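PDB 2WNY: conserved protein from Methanothermobacter thermautotrophicus, which is of unknown function but belongs to the DUF54 family, is probably encoded in an exosome superoperon and probably binds RNA. Local coordinates for residues 11-16 against 32-37; 27-32 against 114-119; 21-26 against 51-56. The protein carries 1 engineered substitution. All coordinates share one frame; numbering follows the deposited sequence.

Interaction 1. Residues 11-16 against 32-37; sequences ISYCLM and NVIPGA. Engineered in segment 11-16: Cys-14 (natural residue Arg).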
loop_
_atom_site.group_PDB
_atom_site.type_symbol
_atom_site.label_atom_id
_atom_site.label_comp_id
_atom_site.label_asym_id
_atom_site.label_seq_id
_atom_site.Cartn_x
_atom_site.Cartn_y
_atom_site.Cartn_z
ATOM N N ILE A 11 2.456 4.994 6.076
ATOM C CA ILE A 11 2.423 4.182 4.854
ATOM C C ILE A 11 3.208 4.930 3.788
ATOM O O ILE A 11 2.936 6.124 3.538
ATOM C CB ILE A 11 0.989 4.001 4.306
ATOM C CG1 ILE A 11 0.062 3.436 5.380
ATOM C CG2 ILE A 11 1.007 3.074 3.074
ATOM C CD1 ILE A 11 -1.336 3.118 4.889
ATOM N N SER A 12 4.192 4.254 3.202
ATOM C CA SER A 12 4.865 4.760 2.012
ATOM C C SER A 12 4.143 4.113 0.829
ATOM O O SER A 12 3.755 2.936 0.908
ATOM C CB SER A 12 6.339 4.368 1.989
ATOM O OG SER A 12 7.074 5.053 2.978
ATOM N N TYR A 13 3.950 4.868 -0.248
ATOM C CA TYR A 13 3.320 4.300 -1.442
ATOM C C TYR A 13 4.053 4.737 -2.689
ATOM O O TYR A 13 4.694 5.815 -2.730
ATOM C CB TYR A 13 1.816 4.621 -1.512
ATOM C CG TYR A 13 1.520 6.092 -1.666
ATOM C CD1 TYR A 13 1.555 6.704 -2.927
ATOM C CD2 TYR A 13 1.216 6.874 -0.561
ATOM C CE1 TYR A 13 1.307 8.057 -3.074
ATOM C CE2 TYR A 13 0.969 8.214 -0.700
ATOM C CZ TYR A 13 1.002 8.800 -1.961
ATOM O OH TYR A 13 0.749 10.133 -2.092
ATOM N N CYS A 14 3.993 3.865 -3.691
ATOM C CA CYS A 14 4.621 4.091 -4.959
ATOM C C CYS A 14 3.716 3.520 -6.064
ATOM O O CYS A 14 3.202 2.413 -5.921
ATOM C CB CYS A 14 5.979 3.366 -4.946
ATOM S SG CYS A 14 6.922 3.673 -6.355
ATOM N N LEU A 15 3.521 4.254 -7.159
ATOM C CA LEU A 15 2.886 3.660 -8.376
ATOM C C LEU A 15 3.344 4.417 -9.595
ATOM O O LEU A 15 3.956 5.491 -9.472
ATOM C CB LEU A 15 1.357 3.512 -8.290
ATOM C CG LEU A 15 0.412 4.713 -8.346
ATOM C CD1 LEU A 15 -1.003 4.206 -8.555
ATOM C CD2 LEU A 15 0.523 5.576 -7.092
ATOM N N MET A 16 3.132 3.817 -10.762
ATOM C CA MET A 16 3.759 4.301 -11.968
ATOM C C MET A 16 2.729 4.740 -12.970
ATOM O O MET A 16 1.607 4.212 -13.005
ATOM C CB MET A 16 4.664 3.216 -12.567
ATOM C CG MET A 16 4.941 2.114 -11.571
ATOM S SD MET A 16 6.614 1.530 -11.571
ATOM C CE MET A 16 7.215 2.472 -10.178
ATOM N N ASN A 32 -8.481 5.149 -4.410
ATOM C CA ASN A 32 -9.345 4.065 -3.948
ATOM C C ASN A 32 -8.617 3.202 -2.922
ATOM O O ASN A 32 -9.175 2.279 -2.358
ATOM C CB ASN A 32 -9.836 3.230 -5.120
ATOM C CG ASN A 32 -10.947 3.914 -5.882
ATOM O OD1 ASN A 32 -11.669 4.728 -5.322
ATOM N ND2 ASN A 32 -11.072 3.611 -7.163
ATOM N N VAL A 33 -7.340 3.494 -2.710
ATOM C CA VAL A 33 -6.561 2.767 -1.727
ATOM C C VAL A 33 -6.247 3.757 -0.611
ATOM O O VAL A 33 -6.439 3.458 0.566
ATOM C CB VAL A 33 -5.253 2.192 -2.339
ATOM C CG1 VAL A 33 -4.383 1.523 -1.265
ATOM C CG2 VAL A 33 -5.558 1.192 -3.479
ATOM N N ILE A 34 -5.803 4.961 -0.966
ATOM C CA ILE A 34 -5.609 5.986 0.068
ATOM C C ILE A 34 -6.329 7.250 -0.362
ATOM O O ILE A 34 -5.770 8.044 -1.117
ATOM C CB ILE A 34 -4.103 6.285 0.277
ATOM C CG1 ILE A 34 -3.336 5.019 0.679
ATOM C CG2 ILE A 34 -3.904 7.398 1.293
ATOM C CD1 ILE A 34 -1.806 5.172 0.671
ATOM N N PRO A 35 -7.587 7.444 0.088
ATOM C CA PRO A 35 -8.260 8.673 -0.311
ATOM C C PRO A 35 -7.466 9.892 0.131
ATOM O O PRO A 35 -6.882 9.893 1.198
ATOM C CB PRO A 35 -9.593 8.602 0.460
ATOM C CG PRO A 35 -9.861 7.097 0.520
ATOM C CD PRO A 35 -8.473 6.585 0.898
ATOM N N GLY A 36 -7.437 10.910 -0.712
ATOM C CA GLY A 36 -6.738 12.142 -0.394
ATOM C C GLY A 36 -5.240 12.089 -0.609
ATOM O O GLY A 36 -4.558 13.091 -0.389
ATOM N N ALA A 37 -4.702 10.948 -1.044
ATOM C CA ALA A 37 -3.260 10.906 -1.244
ATOM C C ALA A 37 -2.872 11.955 -2.284
ATOM O O ALA A 37 -3.553 12.130 -3.294
ATOM C CB ALA A 37 -2.790 9.496 -1.670
#
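Ile-34 O accepts a hydrogen bond from Ala-37 N at 3.1 Å, and the turn it closes brings the side chains of both residues against Tyr-13. This is a type II beta turn with Pro-35 and Gly-36 at its corners. Proline suits the first corner because its ring already restricts phi to about the value needed, while glycine suits the second because phi there is positive, at 80°. Ile-34 and Ala-37 meet the same aromatic ring at different points along its length. Ile-34 reaches the inner part: its CD1 lies 3.7 Å from Tyr-13 CD2 and 4.2 Å from CG. Ala-37 takes the outer part, its CB coming to 3.9 Å from Tyr-13 CZ and 3.6 Å from the OH. Both methyl groups approach the ring obliquely. The loop 32-37 leaves helix 23-30 and leads to strand 40-45, which runs parallel to strand 8-17 with strand 51-59 between them; the helix and its loops thus form the crossover of a split beta-alpha-beta unit, as in ferredoxin-like folds. Tyr-13 points to this side of the strand, and with its CG between the backbone N and the carbonyl carbon (chi1 65°) the ring is set where both methyls reach it. Ile-34 meets it with an extended CG1 branch (chi2 170°), whose CD1 also comes within 4.3 Å of Ile-11 CG2. Isoleucine suits this place because that arm is long enough for one methyl to touch two strand residues, whereas the short Ala-37 allows its backbone to come close to the phenol. Leu-30 of helix 23-30 touches both Tyr-13 and Ala-37, and Leu-65 and Phe-68 of helix 62-76 cover Ile-11. At the end of the turn, Ala-37 O receives a hydrogen bond from Arg-31 NH2.

Interaction 2. Residues 27-32 against 114-119; sequences IEALRN and DAIHLK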
loop_
_atom_site.group_PDB
_atom_site.type_symbol
_atom_site.label_atom_id
_atom_site.label_comp_id
_atom_site.label_asym_id
_atom_site.label_seq_id
_atom_site.Cartn_x
_atom_site.Cartn_y
_atom_site.Cartn_z
ATOM N N ILE A 27 -4.229 8.230 -10.493
ATOM C CA ILE A 27 -4.410 8.854 -9.185
ATOM C C ILE A 27 -5.782 8.474 -8.639
ATOM O O ILE A 27 -5.906 8.192 -7.447
ATOM C CB ILE A 27 -4.216 10.384 -9.249
ATOM C CG1 ILE A 27 -2.714 10.730 -9.329
ATOM C CG2 ILE A 27 -4.801 11.053 -8.028
ATOM C CD1 ILE A 27 -2.437 12.130 -9.849
ATOM N N GLU A 28 -6.809 8.443 -9.495
ATOM C CA GLU A 28 -8.114 7.923 -9.027
ATOM C C GLU A 28 -7.970 6.514 -8.419
ATOM O O GLU A 28 -8.539 6.227 -7.364
ATOM C CB GLU A 28 -9.147 7.920 -10.151
ATOM C CG GLU A 28 -10.548 7.503 -9.721
ATOM C CD GLU A 28 -11.483 7.318 -10.914
ATOM O OE1 GLU A 28 -11.177 7.838 -12.005
ATOM O OE2 GLU A 28 -12.515 6.641 -10.764
ATOM N N ALA A 29 -7.224 5.632 -9.092
ATOM C CA ALA A 29 -6.950 4.291 -8.558
ATOM C C ALA A 29 -6.224 4.342 -7.198
ATOM O O ALA A 29 -6.620 3.682 -6.245
ATOM C CB ALA A 29 -6.144 3.460 -9.577
ATOM N N LEU A 30 -5.166 5.140 -7.102
ATOM C CA LEU A 30 -4.499 5.335 -5.806
ATOM C C LEU A 30 -5.452 5.789 -4.721
ATOM O O LEU A 30 -5.394 5.283 -3.598
ATOM C CB LEU A 30 -3.380 6.368 -5.939
ATOM C CG LEU A 30 -2.795 6.932 -4.648
ATOM C CD1 LEU A 30 -2.034 5.808 -3.912
ATOM C CD2 LEU A 30 -1.847 8.076 -4.966
ATOM N N ARG A 31 -6.330 6.732 -5.051
ATOM C CA ARG A 31 -7.306 7.251 -4.067
ATOM C C ARG A 31 -8.432 6.289 -3.724
ATOM O O ARG A 31 -9.247 6.573 -2.842
ATOM C CB ARG A 31 -7.857 8.603 -4.525
ATOM C CG ARG A 31 -6.795 9.678 -4.366
ATOM C CD ARG A 31 -7.236 11.025 -4.856
ATOM N NE ARG A 31 -6.108 11.945 -4.718
ATOM C CZ ARG A 31 -5.981 13.094 -5.371
ATOM N NH1 ARG A 31 -6.918 13.497 -6.218
ATOM N NH2 ARG A 31 -4.897 13.839 -5.167
ATOM N N ASN A 32 -8.481 5.149 -4.410
ATOM C CA ASN A 32 -9.345 4.065 -3.948
ATOM C C ASN A 32 -8.617 3.202 -2.922
ATOM O O ASN A 32 -9.175 2.279 -2.358
ATOM C CB ASN A 32 -9.836 3.230 -5.120
ATOM C CG ASN A 32 -10.947 3.914 -5.882
ATOM O OD1 ASN A 32 -11.669 4.728 -5.322
ATOM N ND2 ASN A 32 -11.072 3.611 -7.163
ATOM N N ASP A 114 2.132 -4.495 -12.706
ATOM C CA ASP A 114 1.828 -3.089 -12.497
ATOM C C ASP A 114 0.944 -2.938 -11.282
ATOM O O ASP A 114 -0.280 -3.264 -11.294
ATOM C CB ASP A 114 1.165 -2.493 -13.734
ATOM C CG ASP A 114 1.348 -0.991 -13.828
ATOM O OD1 ASP A 114 2.221 -0.417 -13.123
ATOM O OD2 ASP A 114 0.614 -0.391 -14.634
ATOM N N ALA A 115 1.566 -2.455 -10.213
ATOM C CA ALA A 115 0.866 -2.407 -8.951
ATOM C C ALA A 115 0.992 -1.077 -8.232
ATOM O O ALA A 115 1.851 -0.244 -8.553
ATOM C CB ALA A 115 1.334 -3.555 -8.045
ATOM N N ILE A 116 0.105 -0.896 -7.268
ATOM C CA ILE A 116 0.237 0.136 -6.269
ATOM C C ILE A 116 1.040 -0.499 -5.130
ATOM O O ILE A 116 0.579 -1.456 -4.507
ATOM C CB ILE A 116 -1.142 0.594 -5.777
ATOM C CG1 ILE A 116 -2.000 1.027 -6.984
ATOM C CG2 ILE A 116 -0.988 1.742 -4.754
ATOM C CD1 ILE A 116 -3.295 1.715 -6.625
ATOM N N HIS A 117 2.256 -0.005 -4.891
ATOM C CA HIS A 117 3.112 -0.647 -3.895
ATOM C C HIS A 117 2.931 0.106 -2.584
ATOM O O HIS A 117 3.152 1.317 -2.537
ATOM C CB HIS A 117 4.595 -0.583 -4.285
ATOM C CG HIS A 117 4.953 -1.352 -5.525
ATOM N ND1 HIS A 117 4.502 -1.005 -6.783
ATOM C CD2 HIS A 117 5.781 -2.413 -5.705
ATOM C CE1 HIS A 117 4.996 -1.846 -7.677
ATOM N NE2 HIS A 117 5.775 -2.709 -7.049
ATOM N N LEU A 118 2.549 -0.605 -1.534
ATOM C CA LEU A 118 2.508 -0.017 -0.192
ATOM C C LEU A 118 3.583 -0.615 0.712
ATOM O O LEU A 118 3.777 -1.848 0.762
ATOM C CB LEU A 118 1.134 -0.209 0.430
ATOM C CG LEU A 118 -0.060 0.109 -0.476
ATOM C CD1 LEU A 118 -1.339 -0.382 0.174
ATOM C CD2 LEU A 118 -0.146 1.586 -0.775
ATOM N N LYS A 119 4.325 0.259 1.376
ATOM C CA LYS A 119 5.225 -0.167 2.441
ATOM C C LYS A 119 4.585 0.337 3.728
ATOM O O LYS A 119 4.610 1.540 4.030
ATOM C CB LYS A 119 6.628 0.402 2.245
ATOM C CG LYS A 119 7.616 0.015 3.347
ATOM C CD LYS A 119 9.022 0.542 3.082
ATOM C CE LYS A 119 9.248 1.939 3.670
ATOM N NZ LYS A 119 9.085 1.982 5.158
#
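Ile-116 pushes its CD1 methyl against the backbone of the helix, 3.9 Å from Ala-29 O and equally 3.9 Å from Leu-30 CA. The second branch diverges: CG2 faces Leu-30 CD1 at 4.3 Å, a looser contact between methyl groups. With CG1 beside the backbone N (chi1 -55°) and CD1 extended from it, the long branch reaches the helix backbone; CG2, anti to the backbone N, is left to meet the leucine. Isoleucine suits such a place by offering two separate apolar arms from a strand position. Alanine suits its neighbour, because the small Ala-29 CB, 4.5 Å from Ile-116 CD1, lets helix and strand come close; the CA atoms of Leu-30 and Ile-116 are 7.0 Å apart. No hydrogen bond crosses this buried contact. The Ala-29 carbonyl, although touched by a methyl, has its polar need met within the turn, since Asn-32 N donates to Ala-29 O at 3.0 Å.

Further out, Ala-102 of helix 99-103 touches both Ala-29 and Ile-116, and Leu-15 of strand 8-17 borders Ile-116. Asn-32 ties down the end of this segment: ND2 gives a hydrogen bond to Ala-102 O, and its backbone O receives one from Trp-107 NE1. On the strand side, backbone bonding of Ile-116 with Leu-97 and of His-117 with Cys-14 holds the strand between its two neighbours. An apolar helix surface laid on the alternating inward side chains of a central strand is the core packing of a two-layer alpha+beta sandwich, a helix against one face of an antiparallel sheet.

Interaction 3. Residues 21-26 against 51-56; sequences EDEEKV and PITVLR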
loop_
_atom_site.group_PDB
_atom_site.type_symbol
_atom_site.label_atom_id
_atom_site.label_comp_id
_atom_site.label_asym_id
_atom_site.label_seq_id
_atom_site.Cartn_x
_atom_site.Cartn_y
_atom_site.Cartn_z
ATOM N N GLU A 21 -0.882 5.899 -20.234
ATOM C CA GLU A 21 -1.822 6.086 -19.121
ATOM C C GLU A 21 -2.263 7.510 -18.874
ATOM O O GLU A 21 -1.522 8.469 -19.138
ATOM C CB GLU A 21 -1.273 5.480 -17.850
ATOM C CG GLU A 21 -1.191 3.948 -17.918
ATOM C CD GLU A 21 -0.741 3.396 -16.605
ATOM O OE1 GLU A 21 0.445 3.620 -16.243
ATOM O OE2 GLU A 21 -1.580 2.775 -15.915
ATOM N N ASP A 22 -3.491 7.633 -18.365
ATOM C CA ASP A 22 -4.049 8.914 -17.985
ATOM C C ASP A 22 -3.654 9.109 -16.531
ATOM O O ASP A 22 -4.122 8.380 -15.689
ATOM C CB ASP A 22 -5.576 8.850 -18.108
ATOM C CG ASP A 22 -6.257 10.204 -17.882
ATOM O OD1 ASP A 22 -5.977 10.873 -16.877
ATOM O OD2 ASP A 22 -7.084 10.578 -18.723
ATOM N N GLU A 23 -2.773 10.069 -16.226
ATOM C CA GLU A 23 -2.377 10.252 -14.815
ATOM C C GLU A 23 -3.580 10.450 -13.856
ATOM O O GLU A 23 -3.540 9.982 -12.716
ATOM C CB GLU A 23 -1.360 11.401 -14.641
ATOM C CG GLU A 23 -0.782 11.482 -13.208
ATOM C CD GLU A 23 0.052 12.727 -12.970
ATOM O OE1 GLU A 23 1.191 12.754 -13.445
ATOM O OE2 GLU A 23 -0.430 13.677 -12.315
ATOM N N GLU A 24 -4.633 11.133 -14.308
ATOM C CA GLU A 24 -5.804 11.339 -13.441
ATOM C C GLU A 24 -6.474 10.034 -13.023
ATOM O O GLU A 24 -6.888 9.892 -11.885
ATOM C CB GLU A 24 -6.838 12.246 -14.102
ATOM C CG GLU A 24 -6.567 13.707 -13.908
ATOM C CD GLU A 24 -7.675 14.579 -14.469
ATOM O OE1 GLU A 24 -8.527 15.041 -13.670
ATOM O OE2 GLU A 24 -7.691 14.783 -15.703
ATOM N N LYS A 25 -6.606 9.095 -13.958
ATOM C CA LYS A 25 -7.118 7.758 -13.619
ATOM C C LYS A 25 -6.183 6.931 -12.748
ATOM O O LYS A 25 -6.653 6.145 -11.929
ATOM C CB LYS A 25 -7.446 6.987 -14.890
ATOM C CG LYS A 25 -8.578 7.637 -15.651
ATOM C CD LYS A 25 -9.191 6.695 -16.660
ATOM C CE LYS A 25 -8.581 6.889 -18.011
ATOM N NZ LYS A 25 -9.205 5.999 -19.018
ATOM N N VAL A 26 -4.860 7.054 -12.953
ATOM C CA VAL A 26 -3.913 6.385 -12.078
ATOM C C VAL A 26 -4.091 6.915 -10.625
ATOM O O VAL A 26 -4.100 6.140 -9.661
ATOM C CB VAL A 26 -2.465 6.526 -12.585
ATOM C CG1 VAL A 26 -1.460 5.876 -11.606
ATOM C CG2 VAL A 26 -2.316 5.836 -13.978
ATOM N N PRO A 51 9.665 5.072 -20.092
ATOM C CA PRO A 51 9.697 6.235 -19.213
ATOM C C PRO A 51 8.389 6.298 -18.463
ATOM O O PRO A 51 7.322 6.042 -19.034
ATOM C CB PRO A 51 9.854 7.427 -20.165
ATOM C CG PRO A 51 9.469 6.916 -21.525
ATOM C CD PRO A 51 9.540 5.427 -21.518
ATOM N N ILE A 52 8.482 6.578 -17.174
ATOM C CA ILE A 52 7.299 6.661 -16.324
ATOM C C ILE A 52 7.384 7.910 -15.471
ATOM O O ILE A 52 8.470 8.494 -15.284
ATOM C CB ILE A 52 7.171 5.451 -15.382
ATOM C CG1 ILE A 52 8.433 5.304 -14.506
ATOM C CG2 ILE A 52 6.900 4.167 -16.189
ATOM C CD1 ILE A 52 8.341 4.211 -13.417
ATOM N N THR A 53 6.230 8.338 -14.982
ATOM C CA THR A 53 6.198 9.191 -13.826
ATOM C C THR A 53 5.988 8.247 -12.664
ATOM O O THR A 53 5.098 7.406 -12.698
ATOM C CB THR A 53 5.039 10.195 -13.868
ATOM O OG1 THR A 53 5.224 11.056 -14.983
ATOM C CG2 THR A 53 5.049 11.060 -12.608
ATOM N N VAL A 54 6.830 8.372 -11.647
ATOM C CA VAL A 54 6.572 7.667 -10.387
ATOM C C VAL A 54 5.787 8.607 -9.489
ATOM O O VAL A 54 6.182 9.761 -9.305
ATOM C CB VAL A 54 7.897 7.240 -9.689
ATOM C CG1 VAL A 54 7.646 6.823 -8.246
ATOM C CG2 VAL A 54 8.525 6.106 -10.451
ATOM N N LEU A 55 4.672 8.114 -8.961
ATOM C CA LEU A 55 3.905 8.835 -7.949
ATOM C C LEU A 55 4.217 8.210 -6.606
ATOM O O LEU A 55 3.911 7.041 -6.387
ATOM C CB LEU A 55 2.397 8.726 -8.240
ATOM C CG LEU A 55 2.007 9.255 -9.629
ATOM C CD1 LEU A 55 0.560 8.809 -9.978
ATOM C CD2 LEU A 55 2.147 10.786 -9.718
ATOM N N ARG A 56 4.841 8.984 -5.732
ATOM C CA ARG A 56 5.287 8.522 -4.424
ATOM C C ARG A 56 4.758 9.403 -3.288
ATOM O O ARG A 56 4.524 10.598 -3.461
ATOM C CB ARG A 56 6.809 8.598 -4.355
ATOM C CG ARG A 56 7.560 7.432 -4.878
ATOM C CD ARG A 56 9.058 7.642 -4.579
ATOM N NE ARG A 56 9.916 7.181 -5.672
ATOM C CZ ARG A 56 10.537 6.003 -5.720
ATOM N NH1 ARG A 56 10.410 5.128 -4.726
ATOM N NH2 ARG A 56 11.285 5.700 -6.773
#
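The first turn of helix 23-30 lies beside strand 51-59, with CA atoms 8.7 Å apart at Glu-23 and Thr-53 and 9.2 Å apart at Val-26 and Leu-55, a spacing bridged by side chains and not by backbone bonds. Asp-22 is the N-cap: its OD1 accepts weak bonds from Glu-24 N and Lys-25 N, a role suited to a short carboxylate. Val-26 and Leu-55 form the apolar part, with Val-26 CG1 at 3.9 Å from Leu-55 CD1 and the two side chains slanting across each other. That valine branch points to the strand because it stands anti to the backbone N (chi1 177°). Glu-23 is extended, and its OE1 lies 4.3 Å from both Thr-53 CG2 and Leu-55 CD2. Its aliphatic stem can span the gap, while OE2 forms a salt bridge with Arg-41 of the adjoining strand 40-45. Thr-53, also partly exposed, turns a methyl to the carboxylate and touches Arg-41 as well. The chemistry therefore grades from apolar contact at the buried Val-26 to charge at the partly exposed Glu-23, whose carboxylate is probably balanced by Arg-41, while the methyl groups it faces add loose van der Waals contact.

Helix 23-30 unites the three contacts: its start meets strand 51-59 in interaction 3, its later part meets strand 115-122 in interaction 2, and the loop beyond it meets strand 8-17 in interaction 1. Strand 8-17 lies between the other two in the sheet. Leu-15 joins the groups, its CD1 standing 3.5 Å from Val-26 CG1 and 3.7 Å from Ile-116 CG1; Ile-27 CG1 likewise approaches Leu-55 CD1 at 3.9 Å. The centres of interactions 1 and 2 are about 5 Å apart and belong to one buried core, whereas the centre of interaction 3 is about 12 Å from that of the first and about 10 Å from that of the second. No active site has been established to which they can be related.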